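Local atomic coordinates of cell division control protein 11 (Saccharomyces cerevisiae, PDB entry 5AR1), a protein that belongs to the septin GTPases and assembles with other septins into the cortical filament collar that spans the mother-bud neck until just before cytokinesis. Residues Phe161-Gly166 against Trp200-Tyr205. Sequence-based numbering, arbitrary orientation.
Sequences FIRQLG and WNLPIY
Ile162 and Leu202 form the tight half of this contact, their side chains crossing at about a right angle. Ile162 CD1 sits 3.7 Å from Leu202 CD1 and also 3.7 Å from Ile204 CD1, so one methyl bridges two residues of the loop. With CG1 of Ile162 lying between its backbone N and carbonyl carbon (chi1 69°), the branch reaches the loop. Ile171 touches both Ile162 and Ile204, which places the cluster against strand 171-175, the outermost on its side of the sheet within this chain; Tyr205 is bonded to Ile171 through the backbone. Alongside, Pro203 CD rests 3.7 Å from Ile162 O, while Gly166 CA approaches Pro203 O at 3.4 Å in a bent, weak CA-H...O contact.

The solvent side is polar: unlike the buried Ile162 and Leu202, Arg163 is exposed. Its NH2 donates to Trp200 O at 2.8 Å; the N-H...O angle of 170° is nearly straight, and the acceptor lies close to the guanidinium plane. Leu202 CD2 joins the two halves, 3.6 Å from Arg163 NE and also against Ile162 CG1. An alanine at Leu202 would probably open a gap beside Ile162 CD1 and, without the CD2 methyl beside Arg163 NE, leave the guanidinium freer to turn. Trp200 directly follows helix 183-199, whose Schellman ending uses Asn201; its carbonyl, at the negative end of the helix dipole, probably suits the positive charge of Arg163.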
ATOM      1  N   PHE A 161       8.110  -5.025  10.051  1.00158.23           N
ATOM      2  CA  PHE A 161       6.688  -5.065   9.783  1.00159.53           C
ATOM      3  C   PHE A 161       6.438  -5.576   8.379  1.00159.85           C
ATOM      4  O   PHE A 161       5.711  -6.552   8.211  1.00161.88           O
ATOM      5  CB  PHE A 161       6.000  -3.694   9.968  1.00162.43           C
ATOM      6  CG  PHE A 161       4.500  -3.771   9.744  1.00166.80           C
ATOM      7  CD1 PHE A 161       3.957  -3.635   8.462  1.00166.41           C
ATOM      8  CD2 PHE A 161       3.633  -4.043  10.805  1.00176.30           C
ATOM      9  CE1 PHE A 161       2.574  -3.766   8.248  1.00169.10           C
ATOM     10  CE2 PHE A 161       2.250  -4.151  10.593  1.00181.16           C
ATOM     11  CZ  PHE A 161       1.734  -4.018   9.312  1.00174.60           C
ATOM     12  N   ILE A 162       7.012  -4.915   7.374  1.00151.28           N
ATOM     13  CA  ILE A 162       6.707  -5.265   6.005  1.00147.57           C
ATOM     14  C   ILE A 162       7.284  -6.640   5.577  1.00151.16           C
ATOM     15  O   ILE A 162       6.748  -7.185   4.618  1.00149.45           O
ATOM     16  CB  ILE A 162       7.015  -4.121   4.979  1.00146.71           C
ATOM     17  CG1 ILE A 162       8.504  -3.840   4.782  1.00145.02           C
ATOM     18  CG2 ILE A 162       6.264  -2.836   5.364  1.00150.63           C
ATOM     19  CD1 ILE A 162       8.768  -2.479   4.204  1.00147.66           C
ATOM     20  N   ARG A 163       8.268  -7.247   6.276  1.00150.56           N
ATOM     21  CA  ARG A 163       8.716  -8.564   5.786  1.00152.65           C
ATOM     22  C   ARG A 163       7.754  -9.685   6.113  1.00164.55           C
ATOM     23  O   ARG A 163       7.542 -10.588   5.294  1.00164.36           O
ATOM     24  CB  ARG A 163      10.138  -8.950   6.189  1.00155.18           C
ATOM     25  CG  ARG A 163      10.571  -8.721   7.624  1.00174.75           C
ATOM     26  CD  ARG A 163      12.083  -8.468   7.729  1.00198.33           C
ATOM     27  NE  ARG A 163      12.827  -8.703   6.481  1.00209.83           N
ATOM     28  CZ  ARG A 163      13.336  -9.877   6.110  1.00221.90           C
ATOM     29  NH1 ARG A 163      13.180 -10.950   6.880  1.00217.27           N
ATOM     30  NH2 ARG A 163      13.978  -9.993   4.955  1.00208.68           N
ATOM     31  N   GLN A 164       7.154  -9.609   7.298  1.00167.66           N
ATOM     32  CA  GLN A 164       6.186 -10.578   7.777  1.00173.38           C
ATOM     33  C   GLN A 164       4.878 -10.410   6.999  1.00178.93           C
ATOM     34  O   GLN A 164       4.484 -11.308   6.247  1.00180.56           O
ATOM     35  CB  GLN A 164       5.964 -10.390   9.289  1.00179.54           C
ATOM     36  CG  GLN A 164       7.255 -10.464  10.099  1.00191.33           C
ATOM     37  CD  GLN A 164       7.016 -10.297  11.573  1.00204.23           C
ATOM     38  OE1 GLN A 164       6.895  -9.180  12.088  1.00201.24           O
ATOM     39  NE2 GLN A 164       6.984 -11.406  12.289  1.00199.00           N
ATOM     40  N   LEU A 165       4.275  -9.212   7.101  1.00173.64           N
ATOM     41  CA  LEU A 165       2.975  -8.865   6.539  1.00172.34           C
ATOM     42  C   LEU A 165       2.958  -8.737   5.041  1.00168.24           C
ATOM     43  O   LEU A 165       1.887  -8.837   4.455  1.00166.33           O
ATOM     44  CB  LEU A 165       2.406  -7.618   7.227  1.00173.71           C
ATOM     45  CG  LEU A 165       1.896  -7.950   8.656  1.00185.79           C
ATOM     46  CD1 LEU A 165       2.928  -7.613   9.750  1.00187.27           C
ATOM     47  CD2 LEU A 165       0.551  -7.335   8.941  1.00189.52           C
ATOM     48  N   GLY A 166       4.133  -8.629   4.429  1.00162.68           N
ATOM     49  CA  GLY A 166       4.300  -8.511   2.979  1.00158.53           C
ATOM     50  C   GLY A 166       3.966  -9.766   2.201  1.00164.59           C
ATOM     51  O   GLY A 166       3.842  -9.730   0.974  1.00161.21           O
ATOM     52  N   TRP A 200      16.892  -5.637   2.240  1.00120.77           N
ATOM     53  CA  TRP A 200      16.195  -6.547   3.138  1.00123.51           C
ATOM     54  C   TRP A 200      15.145  -7.376   2.398  1.00128.70           C
ATOM     55  O   TRP A 200      14.271  -7.967   3.039  1.00130.70           O
ATOM     56  CB  TRP A 200      15.627  -5.782   4.360  1.00122.52           C
ATOM     57  CG  TRP A 200      16.707  -5.088   5.124  1.00125.96           C
ATOM     58  CD1 TRP A 200      17.054  -3.770   5.039  1.00127.32           C
ATOM     59  CD2 TRP A 200      17.739  -5.725   5.878  1.00130.92           C
ATOM     60  NE1 TRP A 200      18.208  -3.536   5.748  1.00130.35           N
ATOM     61  CE2 TRP A 200      18.657  -4.722   6.266  1.00135.61           C
ATOM     62  CE3 TRP A 200      17.967  -7.051   6.285  1.00136.24           C
ATOM     63  CZ2 TRP A 200      19.776  -5.000   7.051  1.00140.19           C
ATOM     64  CZ3 TRP A 200      19.082  -7.326   7.060  1.00143.02           C
ATOM     65  CH2 TRP A 200      19.981  -6.309   7.416  1.00144.98           C
ATOM     66  N   ASN A 201      15.250  -7.439   1.047  1.00124.18           N
ATOM     67  CA  ASN A 201      14.325  -8.153   0.159  1.00123.32           C
ATOM     68  C   ASN A 201      12.894  -8.006   0.688  1.00130.37           C
ATOM     69  O   ASN A 201      12.267  -8.987   1.113  1.00133.38           O
ATOM     70  CB  ASN A 201      14.722  -9.624   0.017  1.00121.79           C
ATOM     71  CG  ASN A 201      15.889  -9.921  -0.889  1.00135.60           C
ATOM     72  OD1 ASN A 201      16.709 -10.774  -0.570  1.00118.15           O
ATOM     73  ND2 ASN A 201      15.983  -9.270  -2.055  1.00134.83           N
ATOM     74  N   LEU A 202      12.420  -6.756   0.772  1.00125.68           N
ATOM     75  CA  LEU A 202      11.115  -6.540   1.369  1.00125.65           C
ATOM     76  C   LEU A 202      10.015  -6.770   0.349  1.00127.85           C
ATOM     77  O   LEU A 202      10.072  -6.241  -0.756  1.00122.44           O
ATOM     78  CB  LEU A 202      11.016  -5.202   2.110  1.00124.71           C
ATOM     79  CG  LEU A 202      11.978  -5.100   3.311  1.00132.04           C
ATOM     80  CD1 LEU A 202      12.220  -3.670   3.728  1.00131.56           C
ATOM     81  CD2 LEU A 202      11.551  -5.961   4.460  1.00135.70           C
ATOM     82  N   PRO A 203       9.087  -7.700   0.665  1.00128.91           N
ATOM     83  CA  PRO A 203       8.044  -8.036  -0.307  1.00127.86           C
ATOM     84  C   PRO A 203       6.943  -6.972  -0.383  1.00130.70           C
ATOM     85  O   PRO A 203       5.957  -7.010   0.368  1.00134.84           O
ATOM     86  CB  PRO A 203       7.587  -9.421   0.133  1.00134.14           C
ATOM     87  CG  PRO A 203       7.951  -9.521   1.569  1.00141.59           C
ATOM     88  CD  PRO A 203       8.934  -8.468   1.920  1.00134.98           C
ATOM     89  N   ILE A 204       7.144  -6.011  -1.308  1.00120.53           N
ATOM     90  CA  ILE A 204       6.295  -4.867  -1.598  1.00117.55           C
ATOM     91  C   ILE A 204       5.535  -5.148  -2.889  1.00121.15           C
ATOM     92  O   ILE A 204       6.038  -5.934  -3.691  1.00121.34           O
ATOM     93  CB  ILE A 204       7.287  -3.654  -1.664  1.00119.13           C
ATOM     94  CG1 ILE A 204       7.041  -2.720  -0.486  1.00122.25           C
ATOM     95  CG2 ILE A 204       7.397  -2.867  -3.033  1.00115.18           C
ATOM     96  CD1 ILE A 204       7.392  -3.345   0.854  1.00146.69           C
ATOM     97  N   TYR A 205       4.320  -4.555  -3.099  1.00118.45           N
ATOM     98  CA  TYR A 205       3.564  -4.746  -4.354  1.00118.30           C
ATOM     99  C   TYR A 205       4.242  -3.860  -5.336  1.00123.45           C
ATOM    100  O   TYR A 205       4.183  -2.636  -5.185  1.00123.46           O
ATOM    101  CB  TYR A 205       2.090  -4.326  -4.227  1.00120.85           C
ATOM    102  CG  TYR A 205       1.248  -4.585  -5.463  1.00121.98           C
ATOM    103  CD1 TYR A 205       0.652  -5.821  -5.677  1.00125.78           C
ATOM    104  CD2 TYR A 205       1.035  -3.588  -6.413  1.00121.41           C
ATOM    105  CE1 TYR A 205      -0.141  -6.063  -6.794  1.00126.55           C
ATOM    106  CE2 TYR A 205       0.246  -3.819  -7.543  1.00123.32           C
ATOM    107  CZ  TYR A 205      -0.360  -5.055  -7.717  1.00133.14           C
ATOM    108  OH  TYR A 205      -1.137  -5.317  -8.821  1.00134.66           O
TER